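DyP2 (Amycolatopsis sp. ATCC 39116, PDB 4G2C) is a haem-containing dye-decolourising peroxidase that probably oxidises dyes and lignin-related compounds, and carries a manganese ion besides its haem. Local coordinates at residues E79-M91 with R183-V195. Sequence-based numbering, arbitrary orientation.
Sequences EARTFLNGLSGLM and RQVEALRPASVTV
Phe-83 pushes its ring into the bend where helix 175-188 gives way to strand 193-205. CG anti to the backbone N (chi1 -178°) sets the ring between Leu-87 of its own helix and Arg-189. CG of Arg-189 lies over one face, offset toward the rim, and CD1 of Leu-87 covers the opposite face. Val-185 O sits at the ring edge, 3.8 Å from Phe-83 CE1. The Val-193 side chain runs about perpendicular to that of Phe-83, its CG1 oblique to the ring, 4.0 Å from Phe-83 CE2.

Beyond CG, Arg-189 bends its guanidinium away from the ring. NE and NH2 bind Glu-186 OE1 and OE2, one each, in a two-pronged salt bridge. NH1 bonds Val-193 O at 2.7 Å, tying the loop past the helix to the strand start. A leucine in place of Arg-189 would probably leave Glu-186 without this partner and the Val-193 carbonyl without this donor.

Further along, Leu-188 CD1 meets Leu-90 CD1 tip to tip at 3.9 Å and lies 3.5 Å from Gly-86 O. At the other end, Ser-192 OG lies 2.9 Å from Glu-79 OE1, a possible weak hydrogen bond.

Helical segments 79-88 and 183-188 run roughly antiparallel, axes 10.0 Å apart at closest, in the DyP alpha+beta barrel domain. Strand 193-205 pairs with strand 66-74; strand 114-119 and helix 121-127 both meet Leu-84 of helix 77-88.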
# COMPACT_ATOMS: atom_id res chain seq x y z
N GLU A 79 -14.00 14.59 -25.82
CA GLU A 79 -14.93 14.52 -24.71
C GLU A 79 -14.22 14.14 -23.41
O GLU A 79 -14.62 14.57 -22.33
CB GLU A 79 -16.08 13.56 -25.01
CG GLU A 79 -17.21 14.19 -25.83
CD GLU A 79 -18.25 13.17 -26.27
OE1 GLU A 79 -19.03 12.69 -25.41
OE2 GLU A 79 -18.28 12.84 -27.48
N ALA A 80 -13.17 13.34 -23.51
CA ALA A 80 -12.45 12.91 -22.31
C ALA A 80 -11.69 14.09 -21.70
O ALA A 80 -11.73 14.29 -20.49
CB ALA A 80 -11.50 11.77 -22.62
N ARG A 81 -11.04 14.86 -22.56
CA ARG A 81 -10.34 16.07 -22.14
C ARG A 81 -11.29 17.05 -21.46
O ARG A 81 -10.94 17.71 -20.48
CB ARG A 81 -9.65 16.74 -23.34
CG ARG A 81 -8.62 15.83 -23.99
CD ARG A 81 -8.02 16.43 -25.25
NE ARG A 81 -7.03 17.46 -24.96
CZ ARG A 81 -5.76 17.42 -25.35
NH1 ARG A 81 -5.31 16.38 -26.05
NH2 ARG A 81 -4.93 18.41 -25.03
N THR A 82 -12.50 17.16 -21.99
CA THR A 82 -13.48 18.03 -21.38
C THR A 82 -13.87 17.49 -19.99
O THR A 82 -13.91 18.22 -19.01
CB THR A 82 -14.70 18.20 -22.31
OG1 THR A 82 -14.25 18.76 -23.55
CG2 THR A 82 -15.77 19.12 -21.69
N PHE A 83 -14.12 16.19 -19.91
CA PHE A 83 -14.44 15.55 -18.63
C PHE A 83 -13.37 15.81 -17.57
O PHE A 83 -13.65 16.35 -16.49
CB PHE A 83 -14.62 14.05 -18.84
CG PHE A 83 -14.99 13.29 -17.59
CD1 PHE A 83 -16.07 13.68 -16.82
CD2 PHE A 83 -14.28 12.15 -17.22
CE1 PHE A 83 -16.43 12.98 -15.68
CE2 PHE A 83 -14.63 11.43 -16.08
CZ PHE A 83 -15.71 11.85 -15.31
N LEU A 84 -12.13 15.43 -17.88
CA LEU A 84 -11.02 15.68 -16.97
C LEU A 84 -10.97 17.14 -16.53
O LEU A 84 -10.83 17.43 -15.34
CB LEU A 84 -9.70 15.26 -17.61
CG LEU A 84 -9.66 13.73 -17.78
CD1 LEU A 84 -8.54 13.30 -18.70
CD2 LEU A 84 -9.53 13.07 -16.43
N ASN A 85 -11.13 18.05 -17.48
CA ASN A 85 -11.12 19.47 -17.16
C ASN A 85 -12.14 19.79 -16.07
O ASN A 85 -11.87 20.54 -15.15
CB ASN A 85 -11.39 20.29 -18.43
CG ASN A 85 -10.96 21.73 -18.30
OD1 ASN A 85 -11.77 22.61 -17.99
ND2 ASN A 85 -9.68 21.99 -18.53
N GLY A 86 -13.33 19.19 -16.18
CA GLY A 86 -14.39 19.42 -15.22
C GLY A 86 -14.08 18.79 -13.87
O GLY A 86 -14.42 19.34 -12.83
N LEU A 87 -13.47 17.62 -13.90
CA LEU A 87 -12.99 16.97 -12.68
C LEU A 87 -12.00 17.87 -11.94
O LEU A 87 -12.12 18.06 -10.73
CB LEU A 87 -12.35 15.62 -13.00
CG LEU A 87 -13.37 14.53 -13.37
CD1 LEU A 87 -12.71 13.19 -13.53
CD2 LEU A 87 -14.49 14.48 -12.35
N SER A 88 -11.04 18.43 -12.66
CA SER A 88 -10.05 19.30 -12.03
C SER A 88 -10.75 20.40 -11.22
O SER A 88 -10.23 20.86 -10.21
CB SER A 88 -9.08 19.89 -13.05
OG SER A 88 -9.68 20.91 -13.81
N GLY A 89 -11.95 20.77 -11.65
CA GLY A 89 -12.77 21.73 -10.92
C GLY A 89 -13.28 21.24 -9.58
O GLY A 89 -13.60 22.03 -8.69
N LEU A 90 -13.38 19.92 -9.41
CA LEU A 90 -13.87 19.38 -8.14
C LEU A 90 -12.74 18.97 -7.21
O LEU A 90 -12.98 18.37 -6.15
CB LEU A 90 -14.78 18.17 -8.39
CG LEU A 90 -15.99 18.46 -9.29
CD1 LEU A 90 -16.80 17.19 -9.52
CD2 LEU A 90 -16.88 19.59 -8.71
N MET A 91 -11.51 19.30 -7.59
CA MET A 91 -10.35 18.76 -6.89
C MET A 91 -9.66 19.78 -5.99
O MET A 91 -9.49 20.93 -6.35
CB MET A 91 -9.35 18.17 -7.90
CG MET A 91 -9.94 17.00 -8.67
SD MET A 91 -8.92 16.41 -10.03
CE MET A 91 -7.53 15.74 -9.11
N ARG A 183 -22.29 11.87 -7.44
CA ARG A 183 -23.36 12.54 -8.20
C ARG A 183 -22.81 13.70 -9.02
O ARG A 183 -23.23 13.93 -10.15
CB ARG A 183 -24.46 13.05 -7.27
CG ARG A 183 -24.99 12.05 -6.24
CD ARG A 183 -26.42 11.61 -6.54
NE ARG A 183 -27.10 11.03 -5.38
CZ ARG A 183 -27.35 9.73 -5.21
NH1 ARG A 183 -26.98 8.84 -6.13
NH2 ARG A 183 -27.97 9.31 -4.11
N GLN A 184 -21.85 14.42 -8.44
CA GLN A 184 -21.22 15.55 -9.12
C GLN A 184 -20.33 15.10 -10.26
O GLN A 184 -20.29 15.74 -11.31
CB GLN A 184 -20.39 16.37 -8.13
CG GLN A 184 -21.21 16.93 -7.00
CD GLN A 184 -20.38 17.27 -5.78
OE1 GLN A 184 -19.18 17.01 -5.74
NE2 GLN A 184 -21.02 17.84 -4.76
N VAL A 185 -19.62 14.00 -10.04
CA VAL A 185 -18.80 13.39 -11.08
C VAL A 185 -19.70 12.90 -12.21
O VAL A 185 -19.43 13.15 -13.38
CB VAL A 185 -18.00 12.19 -10.53
CG1 VAL A 185 -17.61 11.24 -11.66
CG2 VAL A 185 -16.78 12.68 -9.76
N GLU A 186 -20.77 12.21 -11.83
CA GLU A 186 -21.77 11.74 -12.79
C GLU A 186 -22.31 12.87 -13.65
O GLU A 186 -22.26 12.82 -14.89
CB GLU A 186 -22.92 11.07 -12.06
CG GLU A 186 -23.93 10.48 -13.01
CD GLU A 186 -23.31 9.50 -14.00
OE1 GLU A 186 -22.27 8.87 -13.67
OE2 GLU A 186 -23.87 9.35 -15.11
N ALA A 187 -22.83 13.90 -12.99
CA ALA A 187 -23.32 15.09 -13.66
C ALA A 187 -22.42 15.49 -14.83
O ALA A 187 -22.91 15.81 -15.92
CB ALA A 187 -23.45 16.25 -12.67
N LEU A 188 -21.10 15.45 -14.61
CA LEU A 188 -20.11 15.88 -15.60
C LEU A 188 -19.77 14.83 -16.66
O LEU A 188 -19.09 15.12 -17.65
CB LEU A 188 -18.82 16.33 -14.92
CG LEU A 188 -18.86 17.59 -14.05
CD1 LEU A 188 -17.54 17.79 -13.32
CD2 LEU A 188 -19.20 18.82 -14.89
N ARG A 189 -20.21 13.59 -16.45
CA ARG A 189 -19.73 12.52 -17.31
C ARG A 189 -20.51 12.38 -18.62
O ARG A 189 -21.72 12.15 -18.61
CB ARG A 189 -19.70 11.19 -16.56
CG ARG A 189 -18.95 10.12 -17.31
CD ARG A 189 -19.11 8.78 -16.64
NE ARG A 189 -20.52 8.49 -16.41
CZ ARG A 189 -21.30 7.85 -17.29
NH1 ARG A 189 -20.80 7.43 -18.44
NH2 ARG A 189 -22.58 7.62 -17.00
N PRO A 190 -19.79 12.50 -19.75
CA PRO A 190 -20.39 12.28 -21.07
C PRO A 190 -20.54 10.79 -21.34
O PRO A 190 -19.89 9.96 -20.69
CB PRO A 190 -19.34 12.88 -22.01
CG PRO A 190 -18.04 12.63 -21.28
CD PRO A 190 -18.36 12.83 -19.83
N ALA A 191 -21.39 10.46 -22.31
CA ALA A 191 -21.68 9.07 -22.65
C ALA A 191 -20.48 8.29 -23.20
O ALA A 191 -20.43 7.06 -23.08
CB ALA A 191 -22.84 9.01 -23.62
N SER A 192 -19.53 8.99 -23.80
CA SER A 192 -18.33 8.34 -24.35
C SER A 192 -17.26 8.02 -23.30
O SER A 192 -16.19 7.49 -23.62
CB SER A 192 -17.70 9.24 -25.40
OG SER A 192 -17.30 10.45 -24.79
N VAL A 193 -17.53 8.41 -22.05
CA VAL A 193 -16.66 8.03 -20.95
C VAL A 193 -17.41 6.97 -20.17
O VAL A 193 -18.31 7.28 -19.40
CB VAL A 193 -16.30 9.20 -20.03
CG1 VAL A 193 -15.56 8.70 -18.79
CG2 VAL A 193 -15.44 10.23 -20.78
N THR A 194 -17.06 5.72 -20.42
CA THR A 194 -17.74 4.62 -19.78
C THR A 194 -17.06 4.21 -18.48
O THR A 194 -15.86 4.42 -18.27
CB THR A 194 -17.83 3.41 -20.71
OG1 THR A 194 -16.53 3.15 -21.26
CG2 THR A 194 -18.80 3.70 -21.87
N VAL A 195 -17.87 3.65 -17.60
CA VAL A 195 -17.37 3.00 -16.42
C VAL A 195 -17.22 1.52 -16.70
O VAL A 195 -18.21 0.80 -16.78
CB VAL A 195 -18.35 3.17 -15.27
CG1 VAL A 195 -17.81 2.49 -14.03
CG2 VAL A 195 -18.62 4.64 -15.04